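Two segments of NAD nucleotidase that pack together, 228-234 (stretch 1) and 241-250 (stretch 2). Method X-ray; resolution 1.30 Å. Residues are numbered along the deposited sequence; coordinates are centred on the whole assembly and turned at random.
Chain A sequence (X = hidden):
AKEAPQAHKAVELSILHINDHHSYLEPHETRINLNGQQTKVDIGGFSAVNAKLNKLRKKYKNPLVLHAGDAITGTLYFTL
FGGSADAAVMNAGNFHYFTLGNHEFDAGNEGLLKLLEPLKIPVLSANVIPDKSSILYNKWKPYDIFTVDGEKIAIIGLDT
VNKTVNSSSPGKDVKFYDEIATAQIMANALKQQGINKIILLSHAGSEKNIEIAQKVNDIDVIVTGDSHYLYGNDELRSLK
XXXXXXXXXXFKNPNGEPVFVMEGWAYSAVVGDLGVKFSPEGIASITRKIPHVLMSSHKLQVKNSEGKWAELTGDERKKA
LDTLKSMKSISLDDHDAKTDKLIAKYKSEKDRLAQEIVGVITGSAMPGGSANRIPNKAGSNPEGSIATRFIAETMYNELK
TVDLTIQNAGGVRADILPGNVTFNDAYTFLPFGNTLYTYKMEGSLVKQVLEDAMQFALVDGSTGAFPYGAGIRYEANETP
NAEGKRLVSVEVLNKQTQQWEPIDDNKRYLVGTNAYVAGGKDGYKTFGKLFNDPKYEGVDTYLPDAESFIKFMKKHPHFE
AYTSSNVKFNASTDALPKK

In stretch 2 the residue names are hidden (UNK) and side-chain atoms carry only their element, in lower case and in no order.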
# COMPACT_ATOMS: atom_id res chain seq x y z
N HIS A 228 5.26 2.70 -23.80
CA HIS A 228 5.68 2.76 -25.20
C HIS A 228 5.04 3.95 -25.96
O HIS A 228 4.95 3.94 -27.20
CB HIS A 228 5.32 1.46 -25.95
CG HIS A 228 6.12 0.23 -25.59
ND1 HIS A 228 6.73 0.00 -24.37
CD2 HIS A 228 6.35 -0.88 -26.32
CE1 HIS A 228 7.31 -1.19 -24.40
NE2 HIS A 228 7.10 -1.74 -25.57
N TYR A 229 4.59 4.98 -25.24
CA TYR A 229 3.95 6.13 -25.89
C TYR A 229 4.95 7.08 -26.52
O TYR A 229 5.95 7.46 -25.89
CB TYR A 229 3.13 6.93 -24.88
CG TYR A 229 1.90 6.27 -24.32
CD1 TYR A 229 1.33 5.14 -24.91
CD2 TYR A 229 1.29 6.78 -23.18
CE1 TYR A 229 0.19 4.55 -24.38
CE2 TYR A 229 0.15 6.21 -22.65
CZ TYR A 229 -0.39 5.09 -23.25
OH TYR A 229 -1.52 4.51 -22.71
N LEU A 230 4.65 7.48 -27.76
CA LEU A 230 5.36 8.59 -28.38
C LEU A 230 4.83 9.91 -27.80
O LEU A 230 3.65 10.25 -28.00
CB LEU A 230 5.19 8.58 -29.91
CG LEU A 230 5.84 9.74 -30.68
CD1 LEU A 230 7.35 9.82 -30.48
CD2 LEU A 230 5.51 9.66 -32.18
N TYR A 231 5.68 10.62 -27.07
CA TYR A 231 5.37 11.99 -26.65
C TYR A 231 6.01 12.85 -27.74
O TYR A 231 7.21 12.74 -28.00
CB TYR A 231 5.97 12.32 -25.28
CG TYR A 231 5.27 11.76 -24.04
CD1 TYR A 231 5.03 10.39 -23.91
CD2 TYR A 231 4.88 12.60 -23.00
CE1 TYR A 231 4.44 9.88 -22.77
CE2 TYR A 231 4.29 12.09 -21.85
CZ TYR A 231 4.06 10.73 -21.75
OH TYR A 231 3.47 10.24 -20.60
N GLY A 232 5.21 13.70 -28.37
CA GLY A 232 5.67 14.39 -29.56
C GLY A 232 5.33 15.87 -29.62
O GLY A 232 5.23 16.56 -28.60
N ASN A 233 5.15 16.36 -30.85
CA ASN A 233 4.91 17.77 -31.10
C ASN A 233 4.30 17.92 -32.49
O ASN A 233 4.04 16.92 -33.17
CB ASN A 233 6.22 18.56 -31.00
CG ASN A 233 7.29 18.02 -31.94
OD1 ASN A 233 7.00 17.46 -33.00
ND2 ASN A 233 8.55 18.23 -31.57
N ASP A 234 4.06 19.16 -32.90
CA ASP A 234 3.41 19.40 -34.18
C ASP A 234 4.17 18.83 -35.37
O ASP A 234 3.56 18.33 -36.30
CB ASP A 234 3.12 20.89 -34.37
CG ASP A 234 2.03 21.39 -33.45
OD1 ASP A 234 1.22 20.56 -32.97
OD2 ASP A 234 1.97 22.62 -33.22
N UNK A 241 2.91 10.29 -37.30
CA UNK A 241 3.44 9.41 -36.26
C UNK A 241 2.41 9.30 -35.13
O UNK A 241 1.57 10.18 -34.96
c UNK A 241 7.08 10.71 -36.44
c UNK A 241 5.92 9.78 -36.77
c UNK A 241 4.78 9.93 -35.76
c UNK A 241 6.39 8.33 -36.89
N UNK A 242 2.47 8.21 -34.35
CA UNK A 242 1.43 7.95 -33.34
C UNK A 242 1.64 8.73 -32.04
O UNK A 242 1.84 8.17 -30.94
c UNK A 242 1.53 6.44 -33.13
c UNK A 242 3.37 7.05 -34.52
c UNK A 242 2.96 6.13 -33.40
N UNK A 243 1.57 10.05 -32.15
CA UNK A 243 1.79 10.93 -31.01
C UNK A 243 0.63 10.84 -30.03
O UNK A 243 -0.53 11.04 -30.40
c UNK A 243 2.10 13.30 -30.26
c UNK A 243 1.96 12.38 -31.47
c UNK A 243 3.17 12.51 -32.38
N UNK A 244 0.94 10.53 -28.78
CA UNK A 244 -0.08 10.36 -27.75
C UNK A 244 -0.24 11.63 -26.90
O UNK A 244 -1.35 12.05 -26.61
c UNK A 244 -0.75 7.53 -28.56
c UNK A 244 0.23 9.16 -26.83
c UNK A 244 0.43 7.89 -27.66
c UNK A 244 -0.89 8.95 -25.81
N UNK A 245 0.89 12.21 -26.51
CA UNK A 245 0.93 13.39 -25.65
C UNK A 245 1.99 14.34 -26.16
O UNK A 245 2.88 13.94 -26.90
c UNK A 245 -1.54 10.64 -22.05
c UNK A 245 1.32 12.98 -24.24
c UNK A 245 -0.98 12.62 -23.28
c UNK A 245 -0.26 10.17 -22.23
o UNK A 245 -2.45 9.89 -21.33
c UNK A 245 -1.91 11.88 -22.57
c UNK A 245 0.31 12.15 -23.49
c UNK A 245 0.66 10.92 -22.94
N UNK A 246 1.91 15.60 -25.73
CA UNK A 246 2.98 16.56 -25.98
C UNK A 246 4.23 16.24 -25.15
O UNK A 246 4.13 15.81 -23.99
c UNK A 246 3.40 19.10 -26.14
c UNK A 246 2.49 17.98 -25.67
o UNK A 246 2.39 18.91 -28.30
c UNK A 246 3.37 19.33 -27.64
o UNK A 246 4.32 19.93 -28.16
N UNK A 247 5.40 16.45 -25.74
CA UNK A 247 6.66 16.26 -25.05
C UNK A 247 7.10 17.57 -24.38
O UNK A 247 7.39 18.54 -25.07
c UNK A 247 10.50 13.85 -24.33
c UNK A 247 7.75 15.82 -26.06
c UNK A 247 10.00 16.44 -25.12
c UNK A 247 9.05 15.47 -25.38
c UNK A 247 11.42 14.85 -24.06
o UNK A 247 12.59 14.57 -23.40
c UNK A 247 9.32 14.16 -24.98
c UNK A 247 11.18 16.15 -24.46
N UNK A 248 7.10 17.65 -23.03
CA UNK A 248 6.61 16.74 -21.99
C UNK A 248 5.20 17.15 -21.57
O UNK A 248 4.71 18.20 -21.98
c UNK A 248 7.57 17.03 -20.84
c UNK A 248 7.72 18.54 -20.92
c UNK A 248 7.76 18.82 -22.42
N UNK A 249 4.56 16.32 -20.75
CA UNK A 249 3.37 16.71 -20.01
C UNK A 249 3.76 17.48 -18.75
O UNK A 249 4.85 17.30 -18.21
c UNK A 249 1.24 13.45 -20.21
c UNK A 249 2.56 15.47 -19.60
c UNK A 249 0.83 15.64 -21.40
c UNK A 249 1.87 14.74 -20.74
N UNK A 250 2.85 18.35 -18.29
CA UNK A 250 3.07 19.14 -17.08
C UNK A 250 1.86 19.09 -16.17
O UNK A 250 0.73 19.23 -16.62
c UNK A 250 3.36 20.61 -17.44
c UNK A 250 3.85 22.96 -16.54
o UNK A 250 4.11 23.31 -17.71
c UNK A 250 3.61 21.49 -16.21
o UNK A 250 3.78 23.77 -15.59
O HOH W 1 2.69 5.98 -29.40
O HOH W 2 3.87 21.01 -30.64

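Position 241 carries four carbons, forked at the second, and its first side-chain carbon lies 3.7 Å from CD2 of Leu-230. A chain forked there is Leu-241, an apolar partner for another leucine.

At 242 three carbons close a ring onto the backbone nitrogen, and one of them lies 4.1 Å from Leu-230 CD2: this is Pro-242, whose apolar ring suits the leucine. A water accepts from Leu-230 N at 3.0 Å and donates to Pro-242 O at 2.8 Å, bridging the two stretches.

Position 243 has one carbon bearing two more; one of these reaches Leu-230 CD2 at 3.7 Å, the other comes within 3.7 Å of Gly-232 N. The pattern is that of Val-243, compact and apolar. Glycine suits the facing spot, because an ideal CB on Gly-232 would sit 2.8 Å from Val-243 CG2, a clash.

Position 244 shows four carbons forked at the first, one arm two carbons long; the short arm lies over one face of the Tyr-229 ring, 4.2 Å from the centroid. This is Ile-244, and the branch at CB makes the CH-pi contact possible. Its backbone N donates a nearly straight hydrogen bond to Leu-230 O at 2.8 Å.

At 245 one carbon leads to a six-carbon ring bearing an oxygen. CB covers a face of the Tyr-231 ring, 4.0 Å from its centroid, and a ring carbon lies 3.8 Å from Tyr-229 CD2. This is Tyr-245, whose broad ring meets two tyrosines, both obliquely.

Position 246 has three carbons, the third carrying two oxygens. Its CA-to-CB bond points away, yet the end returns: one oxygen lies 3.7 Å from Asn-233 CB. It is Glu-246, a long acidic chain suited to this reach; OE2 accepts from a water at 2.7 Å, which in turn accepts from Asp-234 N at 2.9 Å.

Position 247, again a carbon and a ring of six with an oxygen, presents its ring edge to Tyr-231, a ring carbon 3.8 Å from Tyr-231 CB. It is Tyr-247, whose apolar ring edge suits that carbon.

At 248 three carbons close onto the nitrogen without contact here: Pro-248, the residue most tolerant of the cis peptide bond before it.

At 249 four carbons fork at the second, and one tip packs 3.7 Å from Tyr-231 CE2: Leu-249, its apolar end suiting the ring.

Position 250 has three carbons and two terminal oxygens, out of reach of stretch 1: Glu-250, its charged end suiting an exposed position.

The contact joins parallel backbone pairing to apolar packing. Gly-232 N donates to Tyr-245 O at 2.8 Å, and Tyr-247 N to Gly-232 O at 2.9 Å. This pairing places Tyr-231 and Tyr-245 on one face, where their rings meet, while Leu-230 packs against residues 241 to 243.

Stretch 2, residues 241-250: LPVIYEYPLE
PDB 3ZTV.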